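Local coordinates for trigger factor (PDB 2NSC), which probably assists newly made proteins as a chaperone and peptidyl-prolyl isomerase, and is represented here by its ribosome-binding N-terminal domain, at residues A[64-69]-A[92-97]; A[1-6]-A[13-18]; A[30-35]-A[49-54]; A[22-27]-A[68-73]. All blocks are in the same frame, centred on the assembly; numbering follows the deposited sequence.

How the interactions relate
The four contacts belong to the N-terminal domain, and their chemistry changes with their depth. Interaction 3 is the buried one, with aliphatic side chains joining helix 21-36 to helix 51-58. Interaction 4 is partly buried and also apolar. It sets the same helix 21-36 against helix 62-71. Interaction 1 uses helix 62-71 again and shares D68 and F69 with interaction 4, but it lies at the surface and is held by salt bridges. Interaction 2 is a surface hairpin, held by backbone hydrogen bonds and by apolar and aromatic side-chain contacts, on the opposite side of the chain's centre from interaction 3. F69 packs on K30, A31 and Y34 of interaction 3, while M1 of interaction 2 touches L73 of interaction 4.

Interaction 1. Residues A[64-69]-A[92-97]; sequences EYTLDF and RELKDV
The guanidinium of R92 reaches helix 62-71 and lies over L67, whose CB sits above the centre of one face, 3.7 Å from R92 CZ. Two acids meet its edge. R92 NH2 donates to E64 OE1 at 2.8 Å, arriving from above the carboxylate plane. The E64 chain bends at chi2 (-52°), which places CD, the carbon that carries OE1. R92 NH1 donates to D68 OD1 at 3.0 Å, on the anti side and tilted 29° out of the carboxylate plane. The R92 chain bends at chi3 (46°), which places NE, and NE donates to a water shared with E64 OE1. R92 NH2 also bonds E64 O at 3.2 Å, a carbonyl that already accepts D68 N within the helix. Beyond the charges, L67 CD1 packs on L94 CB at 4.0 Å, and T66 CG2 meets L94 CD1. A methionine in place of R92 would probably leave E64 and D68 without their shared positive partner. The network joins segment 92-97 to one turn of helix, and the single cation probably offsets the repulsion between the two carboxylates.

Interaction 2. Residues A[1-6]-A[13-18]; sequences MEVKEL and VVLEYV
Strands 2-6 and 13-18 run antiparallel at 148°, with E2 bonded to V18 and K4 to E16 through both N-H and C=O, and L6 N to V14 O at 2.8 Å. V3 and Y17 form a non-hydrogen-bonded pair between these bonds, and their side chains lie side by side, pointing the same way. V3 CG2, anti to the backbone N, is thereby placed over the centre of the Y17 ring, 3.8 Å from the centroid, as a CH-pi contact. M1 comes to the same ring in its plane. Its SD lies 3.8 Å from Y17 CD1, a Met-aromatic contact at the edge. The two strands make a beta hairpin. As in any beta strand, successive side chains alternate between the faces. V3, E5, L15 and Y17 share one face, where V3 CG2 also touches L15 CB at 3.9 Å and E5 CB packs on L15 CD2. E2, K4, E16 and V18 occupy the other face. At the L6 end, L6 CD1 meets V14 CG1 at 3.9 Å, and L6 CG rests on E16 CB. An alanine at Y17 would probably leave V3 CG2 and M1 SD without their aromatic partner and T77 without the hydroxyl it bonds. The Y17 ring also packs on I74 of helix 74-77, and L15 and Y17 both touch L78.

Interaction 3. Residues A[30-35]-A[49-54]; sequences KAVRYL and IPKNVL
V32 sets CG1 anti to its backbone N (chi1 172°), and this splits its two methyls between two partners on segment 49-54. CG2 goes to K51, whose own CG is anti to the backbone N (chi1 172°). The V32 and K51 side chains cross at about a right angle. V32 CG2 lies 3.6 Å from K51 CB and is almost as near to K51 CG and CD, so the methyl rests on the aliphatic part of the lysine. The other methyl, V32 CG1, meets L54 CD1 at 4.0 Å, and the two side chains meet obliquely. L54 CD1 also touches L35 CB, at 4.1 Å, one turn further along the helix. The contact is thus mainly aliphatic, with V32 CG1 also near I49 O, while the K51 ammonium forms a weak, long ion pair with D29. P50 is the N-cap residue of helix 51-58. I49 N, just before it, bonds to N36 OD1 at the end of helix 21-36. Helix 62-71 closes in as well: F62 packs on A31 and V32, and Y65 packs on L35.

Interaction 4. Residues A[22-27]-A[68-73]; sequences EEIAQA and DFLMDL
L70 CD2 packs against one turn of helix 21-36, between E23 and A27. It is 3.6 Å from E23 O. On the other side of the turn it lies 3.7 Å from A27 CB. With chi1 at -75°, L70 CG is anti to the carbonyl carbon, which brings it to 3.8 Å from A27 CB. The other methyl, L70 CD1, approaches I24 CG1 more loosely, at 4.4 Å. A27 has a second neighbour, since its CB meets F69 CB at 4.1 Å. The close approach is consistent with the small A27 side chain: A27 and F69 are the nearest pair, with CA atoms 5.3 Å apart. The contact is a helix-helix packing in the N-terminal domain, with a small residue of helix 21-36 set against two large ones of helix 62-71. At the end of segment 68-73, L73 CD1 touches E23 CG at 4.2 Å. The E23 carboxylate is held elsewhere. OE1 accepts from G20 N, and OE2 has a weak bond to the amino group of M1. Further out, F19 packs on L70, and M1 on L73. On helix 62-71, M71 packs on V89.

Interaction 1. Residues A[64-69]-A[92-97]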
loop_
_atom_site.group_PDB
_atom_site.type_symbol
_atom_site.label_atom_id
_atom_site.label_comp_id
_atom_site.label_asym_id
_atom_site.label_seq_id
_atom_site.Cartn_x
_atom_site.Cartn_y
_atom_site.Cartn_z
ATOM N N GLU A 64 0.601 0.488 -6.500
ATOM C CA GLU A 64 -0.684 -0.151 -6.784
ATOM C C GLU A 64 -0.674 -1.599 -6.308
ATOM O O GLU A 64 -1.643 -2.060 -5.697
ATOM C CB GLU A 64 -1.000 -0.094 -8.279
ATOM C CG GLU A 64 -1.191 1.328 -8.809
ATOM C CD GLU A 64 -2.205 2.148 -7.986
ATOM O OE1 GLU A 64 -3.302 1.630 -7.643
ATOM O OE2 GLU A 64 -1.894 3.327 -7.691
ATOM N N TYR A 65 0.429 -2.297 -6.584
ATOM C CA TYR A 65 0.619 -3.679 -6.132
ATOM C C TYR A 65 0.735 -3.737 -4.617
ATOM O O TYR A 65 0.165 -4.623 -3.969
ATOM C CB TYR A 65 1.843 -4.316 -6.812
ATOM C CG TYR A 65 1.583 -4.760 -8.245
ATOM C CD1 TYR A 65 0.693 -5.818 -8.519
ATOM C CD2 TYR A 65 2.204 -4.114 -9.336
ATOM C CE1 TYR A 65 0.436 -6.250 -9.843
ATOM C CE2 TYR A 65 1.932 -4.537 -10.684
ATOM C CZ TYR A 65 1.054 -5.608 -10.915
ATOM O OH TYR A 65 0.781 -6.050 -12.198
ATOM N N THR A 66 1.458 -2.771 -4.051
ATOM C CA THR A 66 1.549 -2.658 -2.595
ATOM C C THR A 66 0.169 -2.496 -1.965
ATOM O O THR A 66 -0.155 -3.178 -0.993
ATOM C CB THR A 66 2.516 -1.544 -2.141
ATOM O OG1 THR A 66 3.813 -1.795 -2.703
ATOM C CG2 THR A 66 2.652 -1.538 -0.625
ATOM N N LEU A 67 -0.658 -1.627 -2.534
ATOM C CA LEU A 67 -1.987 -1.418 -2.006
ATOM C C LEU A 67 -2.862 -2.652 -2.186
ATOM O O LEU A 67 -3.669 -2.952 -1.308
ATOM C CB LEU A 67 -2.628 -0.192 -2.650
ATOM C CG LEU A 67 -2.149 1.141 -2.102
ATOM C CD1 LEU A 67 -2.397 2.239 -3.141
ATOM C CD2 LEU A 67 -2.820 1.457 -0.757
ATOM N N ASP A 68 -2.707 -3.373 -3.303
ATOM C CA ASP A 68 -3.449 -4.642 -3.521
ATOM C C ASP A 68 -3.241 -5.593 -2.350
ATOM O O ASP A 68 -4.185 -6.157 -1.828
ATOM C CB ASP A 68 -2.984 -5.370 -4.787
ATOM C CG ASP A 68 -3.530 -4.753 -6.065
ATOM O OD1 ASP A 68 -4.543 -4.021 -6.005
ATOM O OD2 ASP A 68 -2.938 -5.002 -7.140
ATOM N N PHE A 69 -1.982 -5.781 -1.960
ATOM C CA PHE A 69 -1.682 -6.682 -0.864
ATOM C C PHE A 69 -2.097 -6.140 0.509
ATOM O O PHE A 69 -2.443 -6.918 1.400
ATOM C CB PHE A 69 -0.223 -7.148 -0.915
ATOM C CG PHE A 69 0.029 -8.174 -1.991
ATOM C CD1 PHE A 69 -0.412 -9.489 -1.826
ATOM C CD2 PHE A 69 0.656 -7.811 -3.191
ATOM C CE1 PHE A 69 -0.203 -10.439 -2.835
ATOM C CE2 PHE A 69 0.863 -8.733 -4.194
ATOM C CZ PHE A 69 0.433 -10.048 -4.033
ATOM N N ARG A 92 -8.330 4.434 -2.208
ATOM C CA ARG A 92 -6.980 3.914 -1.913
ATOM C C ARG A 92 -5.984 5.042 -1.978
ATOM O O ARG A 92 -6.117 5.947 -2.807
ATOM C CB ARG A 92 -6.565 2.864 -2.942
ATOM C CG ARG A 92 -7.095 1.466 -2.635
ATOM C CD ARG A 92 -7.228 0.569 -3.896
ATOM N NE ARG A 92 -6.070 0.583 -4.796
ATOM C CZ ARG A 92 -5.342 -0.490 -5.090
ATOM N NH1 ARG A 92 -5.649 -1.661 -4.545
ATOM N NH2 ARG A 92 -4.313 -0.393 -5.928
ATOM N N GLU A 93 -4.961 4.979 -1.133
ATOM C CA GLU A 93 -3.942 6.013 -1.104
ATOM C C GLU A 93 -2.660 5.479 -0.462
ATOM O O GLU A 93 -2.708 4.865 0.594
ATOM C CB GLU A 93 -4.485 7.218 -0.317
ATOM C CG GLU A 93 -3.550 8.421 -0.203
ATOM C CD GLU A 93 -4.084 9.444 0.810
ATOM O OE1 GLU A 93 -3.772 9.327 2.028
ATOM O OE2 GLU A 93 -4.851 10.350 0.391
ATOM N N LEU A 94 -1.525 5.690 -1.114
ATOM C CA LEU A 94 -0.227 5.443 -0.495
ATOM C C LEU A 94 0.669 6.671 -0.689
ATOM O O LEU A 94 0.808 7.154 -1.804
ATOM C CB LEU A 94 0.434 4.195 -1.076
ATOM C CG LEU A 94 1.659 3.661 -0.313
ATOM C CD1 LEU A 94 1.779 2.178 -0.477
ATOM C CD2 LEU A 94 2.938 4.316 -0.755
ATOM N N LYS A 95 1.257 7.176 0.400
ATOM C CA LYS A 95 2.211 8.307 0.337
ATOM C C LYS A 95 3.584 7.829 0.794
ATOM O O LYS A 95 3.740 7.362 1.935
ATOM C CB LYS A 95 1.782 9.463 1.249
ATOM C CG LYS A 95 0.352 9.977 1.064
ATOM C CD LYS A 95 0.163 10.524 -0.323
ATOM C CE LYS A 95 -1.235 11.068 -0.529
ATOM N NZ LYS A 95 -1.403 11.429 -1.964
ATOM N N ASP A 96 4.579 7.941 -0.084
ATOM C CA ASP A 96 5.939 7.548 0.274
ATOM C C ASP A 96 6.488 8.449 1.374
ATOM O O ASP A 96 5.959 9.538 1.636
ATOM C CB ASP A 96 6.868 7.594 -0.940
ATOM C CG ASP A 96 6.619 6.452 -1.916
ATOM O OD1 ASP A 96 6.438 5.278 -1.473
ATOM O OD2 ASP A 96 6.624 6.729 -3.141
ATOM N N VAL A 97 7.555 7.980 2.012
ATOM C CA VAL A 97 8.209 8.734 3.044
ATOM C C VAL A 97 8.548 10.105 2.465
ATOM O O VAL A 97 8.872 10.239 1.284
ATOM C CB VAL A 97 9.482 8.026 3.570
ATOM C CG1 VAL A 97 10.541 7.845 2.439
ATOM C CG2 VAL A 97 10.065 8.793 4.782
HETATM O O HOH W 1 -5.291 3.087 -6.267
#

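Interaction 2. Residues A[1-6]-A[13-18]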
loop_
_atom_site.group_PDB
_atom_site.type_symbol
_atom_site.label_atom_id
_atom_site.label_comp_id
_atom_site.label_asym_id
_atom_site.label_seq_id
_atom_site.Cartn_x
_atom_site.Cartn_y
_atom_site.Cartn_z
ATOM N N MET A 1 -2.025 -1.541 12.421
ATOM C CA MET A 1 -3.218 -1.204 11.586
ATOM C C MET A 1 -4.256 -0.521 12.461
ATOM O O MET A 1 -4.526 -0.978 13.561
ATOM C CB MET A 1 -3.805 -2.474 10.974
ATOM C CG MET A 1 -5.126 -2.297 10.248
ATOM S SD MET A 1 -5.927 -3.883 9.913
ATOM C CE MET A 1 -5.251 -4.264 8.326
ATOM N N GLU A 2 -4.835 0.568 11.967
ATOM C CA GLU A 2 -5.855 1.296 12.718
ATOM C C GLU A 2 -7.096 1.510 11.860
ATOM O O GLU A 2 -7.016 2.129 10.803
ATOM C CB GLU A 2 -5.287 2.637 13.225
ATOM C CG GLU A 2 -4.023 2.463 14.097
ATOM C CD GLU A 2 -3.628 3.707 14.893
ATOM O OE1 GLU A 2 -3.399 4.779 14.272
ATOM O OE2 GLU A 2 -3.518 3.601 16.144
ATOM N N VAL A 3 -8.239 1.000 12.300
ATOM C CA VAL A 3 -9.482 1.207 11.552
ATOM C C VAL A 3 -10.407 2.227 12.225
ATOM O O VAL A 3 -10.607 2.207 13.435
ATOM C CB VAL A 3 -10.234 -0.120 11.299
ATOM C CG1 VAL A 3 -10.647 -0.751 12.604
ATOM C CG2 VAL A 3 -11.463 0.115 10.430
ATOM N N LYS A 4 -10.969 3.125 11.435
ATOM C CA LYS A 4 -11.827 4.157 11.975
ATOM C C LYS A 4 -13.157 4.097 11.235
ATOM O O LYS A 4 -13.183 4.018 10.008
ATOM C CB LYS A 4 -11.139 5.532 11.838
ATOM C CG LYS A 4 -12.015 6.726 12.168
ATOM C CD LYS A 4 -11.347 8.044 11.806
ATOM C CE LYS A 4 -12.291 9.222 12.049
ATOM N NZ LYS A 4 -11.716 10.510 11.509
ATOM N N GLU A 5 -14.260 4.114 11.974
ATOM C CA GLU A 5 -15.583 4.146 11.338
ATOM C C GLU A 5 -15.890 5.577 10.895
ATOM O O GLU A 5 -16.030 6.463 11.723
ATOM C CB GLU A 5 -16.670 3.603 12.270
ATOM C CG GLU A 5 -18.046 3.555 11.635
ATOM C CD GLU A 5 -19.127 3.003 12.566
ATOM O OE1 GLU A 5 -19.043 1.839 12.970
ATOM O OE2 GLU A 5 -20.086 3.731 12.878
ATOM N N LEU A 6 -15.983 5.802 9.588
ATOM C CA LEU A 6 -16.294 7.140 9.072
ATOM C C LEU A 6 -17.781 7.461 9.168
ATOM O O LEU A 6 -18.158 8.603 9.426
ATOM C CB LEU A 6 -15.803 7.307 7.632
ATOM C CG LEU A 6 -14.300 7.220 7.369
ATOM C CD1 LEU A 6 -14.009 7.424 5.874
ATOM C CD2 LEU A 6 -13.532 8.248 8.215
ATOM N N VAL A 13 -21.900 0.486 6.487
ATOM C CA VAL A 13 -20.815 1.047 7.307
ATOM C C VAL A 13 -19.581 1.381 6.454
ATOM O O VAL A 13 -19.159 0.572 5.634
ATOM C CB VAL A 13 -20.428 0.113 8.487
ATOM C CG1 VAL A 13 -19.416 0.795 9.396
ATOM C CG2 VAL A 13 -21.665 -0.274 9.293
ATOM N N VAL A 14 -19.035 2.584 6.642
ATOM C CA VAL A 14 -17.804 3.038 5.961
ATOM C C VAL A 14 -16.626 3.001 6.944
ATOM O O VAL A 14 -16.669 3.587 8.040
ATOM C CB VAL A 14 -17.978 4.458 5.367
ATOM C CG1 VAL A 14 -16.742 4.907 4.613
ATOM C CG2 VAL A 14 -19.198 4.501 4.454
ATOM N N LEU A 15 -15.587 2.276 6.566
ATOM C CA LEU A 15 -14.461 2.077 7.453
ATOM C C LEU A 15 -13.222 2.519 6.722
ATOM O O LEU A 15 -13.062 2.203 5.541
ATOM C CB LEU A 15 -14.320 0.599 7.820
ATOM C CG LEU A 15 -15.505 -0.109 8.503
ATOM C CD1 LEU A 15 -15.191 -1.596 8.612
ATOM C CD2 LEU A 15 -15.760 0.469 9.879
ATOM N N GLU A 16 -12.361 3.242 7.426
ATOM C CA GLU A 16 -11.096 3.688 6.891
ATOM C C GLU A 16 -9.951 2.979 7.598
ATOM O O GLU A 16 -9.746 3.165 8.814
ATOM C CB GLU A 16 -10.956 5.187 7.094
ATOM C CG GLU A 16 -9.640 5.734 6.590
ATOM C CD GLU A 16 -9.590 7.228 6.718
ATOM O OE1 GLU A 16 -9.435 7.707 7.866
ATOM O OE2 GLU A 16 -9.714 7.926 5.675
ATOM N N TYR A 17 -9.209 2.176 6.834
ATOM C CA TYR A 17 -8.061 1.422 7.343
ATOM C C TYR A 17 -6.798 2.219 7.070
ATOM O O TYR A 17 -6.548 2.596 5.942
ATOM C CB TYR A 17 -7.972 0.051 6.656
ATOM C CG TYR A 17 -9.009 -0.937 7.126
ATOM C CD1 TYR A 17 -8.667 -1.935 8.050
ATOM C CD2 TYR A 17 -10.339 -0.861 6.692
ATOM C CE1 TYR A 17 -9.618 -2.865 8.515
ATOM C CE2 TYR A 17 -11.319 -1.777 7.152
ATOM C CZ TYR A 17 -10.943 -2.777 8.063
ATOM O OH TYR A 17 -11.848 -3.692 8.521
ATOM N N VAL A 18 -6.019 2.483 8.113
ATOM C CA VAL A 18 -4.721 3.154 8.000
ATOM C C VAL A 18 -3.639 2.143 8.389
ATOM O O VAL A 18 -3.673 1.569 9.484
ATOM C CB VAL A 18 -4.654 4.392 8.927
ATOM C CG1 VAL A 18 -3.261 5.045 8.894
ATOM C CG2 VAL A 18 -5.728 5.411 8.534
#

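Interaction 3. Residues A[30-35]-A[49-54]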
loop_
_atom_site.group_PDB
_atom_site.type_symbol
_atom_site.label_atom_id
_atom_site.label_comp_id
_atom_site.label_asym_id
_atom_site.label_seq_id
_atom_site.Cartn_x
_atom_site.Cartn_y
_atom_site.Cartn_z
ATOM N N LYS A 30 5.398 -8.830 -0.457
ATOM C CA LYS A 30 4.499 -9.700 -1.200
ATOM C C LYS A 30 4.481 -9.260 -2.658
ATOM O O LYS A 30 4.451 -10.098 -3.560
ATOM C CB LYS A 30 3.083 -9.659 -0.645
ATOM C CG LYS A 30 2.919 -10.229 0.767
ATOM C CD LYS A 30 1.494 -10.044 1.268
ATOM C CE LYS A 30 1.389 -10.379 2.751
ATOM N NZ LYS A 30 -0.034 -10.313 3.223
ATOM N N ALA A 31 4.502 -7.945 -2.883
ATOM C CA ALA A 31 4.503 -7.387 -4.234
ATOM C C ALA A 31 5.730 -7.831 -5.028
ATOM O O ALA A 31 5.621 -8.198 -6.195
ATOM C CB ALA A 31 4.418 -5.853 -4.182
ATOM N N VAL A 32 6.900 -7.805 -4.394
ATOM C CA VAL A 32 8.136 -8.289 -5.026
ATOM C C VAL A 32 8.009 -9.775 -5.388
ATOM O O VAL A 32 8.310 -10.185 -6.504
ATOM C CB VAL A 32 9.374 -8.027 -4.110
ATOM C CG1 VAL A 32 10.608 -8.676 -4.660
ATOM C CG2 VAL A 32 9.587 -6.517 -3.902
ATOM N N ARG A 33 7.546 -10.562 -4.425
ATOM C CA ARG A 33 7.294 -11.994 -4.580
ATOM C C ARG A 33 6.358 -12.270 -5.761
ATOM O O ARG A 33 6.616 -13.139 -6.583
ATOM C CB ARG A 33 6.661 -12.509 -3.281
ATOM C CG ARG A 33 6.718 -14.007 -3.036
ATOM C CD ARG A 33 6.345 -14.282 -1.567
ATOM N NE ARG A 33 7.362 -13.685 -0.721
ATOM C CZ ARG A 33 7.155 -13.042 0.419
ATOM N NH1 ARG A 33 5.928 -12.875 0.922
ATOM N NH2 ARG A 33 8.212 -12.557 1.057
ATOM N N TYR A 34 5.267 -11.515 -5.829
ATOM C CA TYR A 34 4.243 -11.702 -6.849
ATOM C C TYR A 34 4.799 -11.390 -8.239
ATOM O O TYR A 34 4.567 -12.121 -9.199
ATOM C CB TYR A 34 3.067 -10.773 -6.530
ATOM C CG TYR A 34 1.979 -10.769 -7.567
ATOM C CD1 TYR A 34 0.946 -11.713 -7.526
ATOM C CD2 TYR A 34 1.949 -9.802 -8.566
ATOM C CE1 TYR A 34 -0.077 -11.713 -8.481
ATOM C CE2 TYR A 34 0.926 -9.794 -9.519
ATOM C CZ TYR A 34 -0.075 -10.756 -9.473
ATOM O OH TYR A 34 -1.081 -10.758 -10.419
ATOM N N LEU A 35 5.525 -10.279 -8.334
ATOM C CA LEU A 35 6.087 -9.821 -9.593
ATOM C C LEU A 35 7.170 -10.758 -10.113
ATOM O O LEU A 35 7.266 -10.963 -11.325
ATOM C CB LEU A 35 6.634 -8.412 -9.442
ATOM C CG LEU A 35 5.514 -7.366 -9.372
ATOM C CD1 LEU A 35 6.036 -6.036 -8.837
ATOM C CD2 LEU A 35 4.832 -7.185 -10.740
ATOM N N ILE A 49 14.639 -10.684 -9.330
ATOM C CA ILE A 49 14.764 -9.226 -9.468
ATOM C C ILE A 49 14.726 -8.571 -8.071
ATOM O O ILE A 49 13.785 -8.796 -7.318
ATOM C CB ILE A 49 13.675 -8.616 -10.390
ATOM C CG1 ILE A 49 13.565 -9.386 -11.717
ATOM C CG2 ILE A 49 13.970 -7.134 -10.643
ATOM C CD1 ILE A 49 12.275 -9.113 -12.508
ATOM N N PRO A 50 15.761 -7.784 -7.712
ATOM C CA PRO A 50 15.723 -7.082 -6.418
ATOM C C PRO A 50 14.542 -6.099 -6.290
ATOM O O PRO A 50 14.103 -5.536 -7.301
ATOM C CB PRO A 50 17.069 -6.329 -6.380
ATOM C CG PRO A 50 17.953 -7.075 -7.329
ATOM C CD PRO A 50 17.021 -7.520 -8.428
ATOM N N LYS A 51 14.042 -5.917 -5.063
ATOM C CA LYS A 51 12.966 -4.952 -4.758
ATOM C C LYS A 51 13.223 -3.542 -5.321
ATOM O O LYS A 51 12.329 -2.932 -5.911
ATOM C CB LYS A 51 12.682 -4.888 -3.240
ATOM C CG LYS A 51 11.702 -3.764 -2.829
ATOM C CD LYS A 51 10.978 -4.018 -1.510
ATOM C CE LYS A 51 11.895 -3.899 -0.317
ATOM N NZ LYS A 51 11.126 -3.975 0.966
ATOM N N ASN A 52 14.444 -3.043 -5.136
ATOM C CA ASN A 52 14.850 -1.711 -5.605
ATOM C C ASN A 52 14.728 -1.495 -7.102
ATOM O O ASN A 52 14.474 -0.379 -7.571
ATOM C CB ASN A 52 16.293 -1.439 -5.186
ATOM C CG ASN A 52 16.422 -1.224 -3.706
ATOM O OD1 ASN A 52 15.474 -0.760 -3.048
ATOM N ND2 ASN A 52 17.591 -1.561 -3.159
ATOM N N VAL A 53 14.945 -2.574 -7.840
ATOM C CA VAL A 53 14.902 -2.559 -9.287
ATOM C C VAL A 53 13.443 -2.484 -9.720
ATOM O O VAL A 53 13.085 -1.679 -10.578
ATOM C CB VAL A 53 15.602 -3.804 -9.855
ATOM C CG1 VAL A 53 15.597 -3.794 -11.383
ATOM C CG2 VAL A 53 17.036 -3.875 -9.321
ATOM N N LEU A 54 12.594 -3.295 -9.095
ATOM C CA LEU A 54 11.164 -3.259 -9.387
ATOM C C LEU A 54 10.563 -1.868 -9.137
ATOM O O LEU A 54 9.882 -1.315 -10.006
ATOM C CB LEU A 54 10.430 -4.350 -8.611
ATOM C CG LEU A 54 10.707 -5.776 -9.101
ATOM C CD1 LEU A 54 10.172 -6.780 -8.119
ATOM C CD2 LEU A 54 10.108 -6.027 -10.479
#

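Interaction 4. Residues A[22-27]-A[68-73]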
loop_
_atom_site.group_PDB
_atom_site.type_symbol
_atom_site.label_atom_id
_atom_site.label_comp_id
_atom_site.label_asym_id
_atom_site.label_seq_id
_atom_site.Cartn_x
_atom_site.Cartn_y
_atom_site.Cartn_z
ATOM N N GLU A 22 5.189 -1.270 9.247
ATOM C CA GLU A 22 5.548 -2.689 9.194
ATOM C C GLU A 22 4.702 -3.451 8.161
ATOM O O GLU A 22 5.227 -4.264 7.399
ATOM C CB GLU A 22 5.433 -3.321 10.582
ATOM C CG GLU A 22 5.701 -4.833 10.631
ATOM C CD GLU A 22 7.054 -5.252 10.026
ATOM O OE1 GLU A 22 8.121 -4.854 10.569
ATOM O OE2 GLU A 22 7.045 -6.007 9.018
ATOM N N GLU A 23 3.399 -3.155 8.139
ATOM C CA GLU A 23 2.437 -3.758 7.231
ATOM C C GLU A 23 2.748 -3.376 5.800
ATOM O O GLU A 23 2.625 -4.198 4.892
ATOM C CB GLU A 23 1.031 -3.289 7.592
ATOM C CG GLU A 23 0.547 -3.880 8.896
ATOM C CD GLU A 23 -0.639 -3.147 9.461
ATOM O OE1 GLU A 23 -0.703 -1.904 9.327
ATOM O OE2 GLU A 23 -1.517 -3.827 10.039
ATOM N N ILE A 24 3.157 -2.127 5.617
ATOM C CA ILE A 24 3.528 -1.602 4.312
ATOM C C ILE A 24 4.755 -2.356 3.777
ATOM O O ILE A 24 4.749 -2.831 2.647
ATOM C CB ILE A 24 3.774 -0.083 4.384
ATOM C CG1 ILE A 24 2.465 0.629 4.729
ATOM C CG2 ILE A 24 4.355 0.455 3.059
ATOM C CD1 ILE A 24 2.594 2.145 4.809
ATOM N N ALA A 25 5.776 -2.496 4.613
ATOM C CA ALA A 25 6.958 -3.252 4.232
ATOM C C ALA A 25 6.619 -4.715 3.887
ATOM O O ALA A 25 7.074 -5.224 2.850
ATOM C CB ALA A 25 8.030 -3.161 5.318
ATOM N N GLN A 26 5.810 -5.366 4.731
ATOM C CA GLN A 26 5.310 -6.728 4.454
ATOM C C GLN A 26 4.563 -6.821 3.106
ATOM O O GLN A 26 4.789 -7.749 2.329
ATOM C CB GLN A 26 4.456 -7.257 5.608
ATOM C CG GLN A 26 5.297 -7.706 6.834
ATOM C CD GLN A 26 4.446 -8.104 8.050
ATOM O OE1 GLN A 26 3.790 -7.262 8.672
ATOM N NE2 GLN A 26 4.465 -9.390 8.393
ATOM N N ALA A 27 3.720 -5.833 2.820
ATOM C CA ALA A 27 2.970 -5.777 1.562
ATOM C C ALA A 27 3.893 -5.550 0.357
ATOM O O ALA A 27 3.721 -6.197 -0.679
ATOM C CB ALA A 27 1.904 -4.699 1.628
ATOM N N ASP A 68 -2.707 -3.373 -3.303
ATOM C CA ASP A 68 -3.449 -4.642 -3.521
ATOM C C ASP A 68 -3.241 -5.593 -2.350
ATOM O O ASP A 68 -4.185 -6.157 -1.828
ATOM C CB ASP A 68 -2.984 -5.370 -4.787
ATOM C CG ASP A 68 -3.530 -4.753 -6.065
ATOM O OD1 ASP A 68 -4.543 -4.021 -6.005
ATOM O OD2 ASP A 68 -2.938 -5.002 -7.140
ATOM N N PHE A 69 -1.982 -5.781 -1.960
ATOM C CA PHE A 69 -1.682 -6.682 -0.864
ATOM C C PHE A 69 -2.097 -6.140 0.509
ATOM O O PHE A 69 -2.443 -6.918 1.400
ATOM C CB PHE A 69 -0.223 -7.148 -0.915
ATOM C CG PHE A 69 0.029 -8.174 -1.991
ATOM C CD1 PHE A 69 -0.412 -9.489 -1.826
ATOM C CD2 PHE A 69 0.656 -7.811 -3.191
ATOM C CE1 PHE A 69 -0.203 -10.439 -2.835
ATOM C CE2 PHE A 69 0.863 -8.733 -4.194
ATOM C CZ PHE A 69 0.433 -10.048 -4.033
ATOM N N LEU A 70 -2.085 -4.823 0.685
ATOM C CA LEU A 70 -2.610 -4.265 1.922
ATOM C C LEU A 70 -4.104 -4.569 2.032
ATOM O O LEU A 70 -4.580 -4.931 3.100
ATOM C CB LEU A 70 -2.347 -2.766 2.040
ATOM C CG LEU A 70 -0.926 -2.303 2.373
ATOM C CD1 LEU A 70 -0.915 -0.799 2.270
ATOM C CD2 LEU A 70 -0.464 -2.760 3.778
ATOM N N MET A 71 -4.817 -4.430 0.916
ATOM C CA MET A 71 -6.244 -4.719 0.842
ATOM C C MET A 71 -6.550 -6.115 1.360
ATOM O O MET A 71 -7.612 -6.342 1.925
ATOM C CB MET A 71 -6.757 -4.563 -0.597
ATOM C CG MET A 71 -7.358 -3.203 -0.921
ATOM S SD MET A 71 -7.667 -2.928 -2.711
ATOM C CE MET A 71 -8.413 -4.476 -3.259
ATOM N N ASP A 72 -5.603 -7.039 1.205
ATOM C CA ASP A 72 -5.787 -8.428 1.648
ATOM C C ASP A 72 -5.752 -8.610 3.166
ATOM O O ASP A 72 -5.893 -9.727 3.659
ATOM C CB ASP A 72 -4.719 -9.354 1.024
ATOM C CG ASP A 72 -4.842 -9.485 -0.493
ATOM O OD1 ASP A 72 -5.882 -9.068 -1.066
ATOM O OD2 ASP A 72 -3.895 -10.034 -1.113
ATOM N N LEU A 73 -5.524 -7.534 3.908
ATOM C CA LEU A 73 -5.497 -7.638 5.355
ATOM C C LEU A 73 -6.894 -7.415 5.901
ATOM O O LEU A 73 -7.207 -7.806 7.030
ATOM C CB LEU A 73 -4.534 -6.618 5.961
ATOM C CG LEU A 73 -3.037 -6.829 5.736
ATOM C CD1 LEU A 73 -2.260 -5.656 6.293
ATOM C CD2 LEU A 73 -2.548 -8.171 6.350
#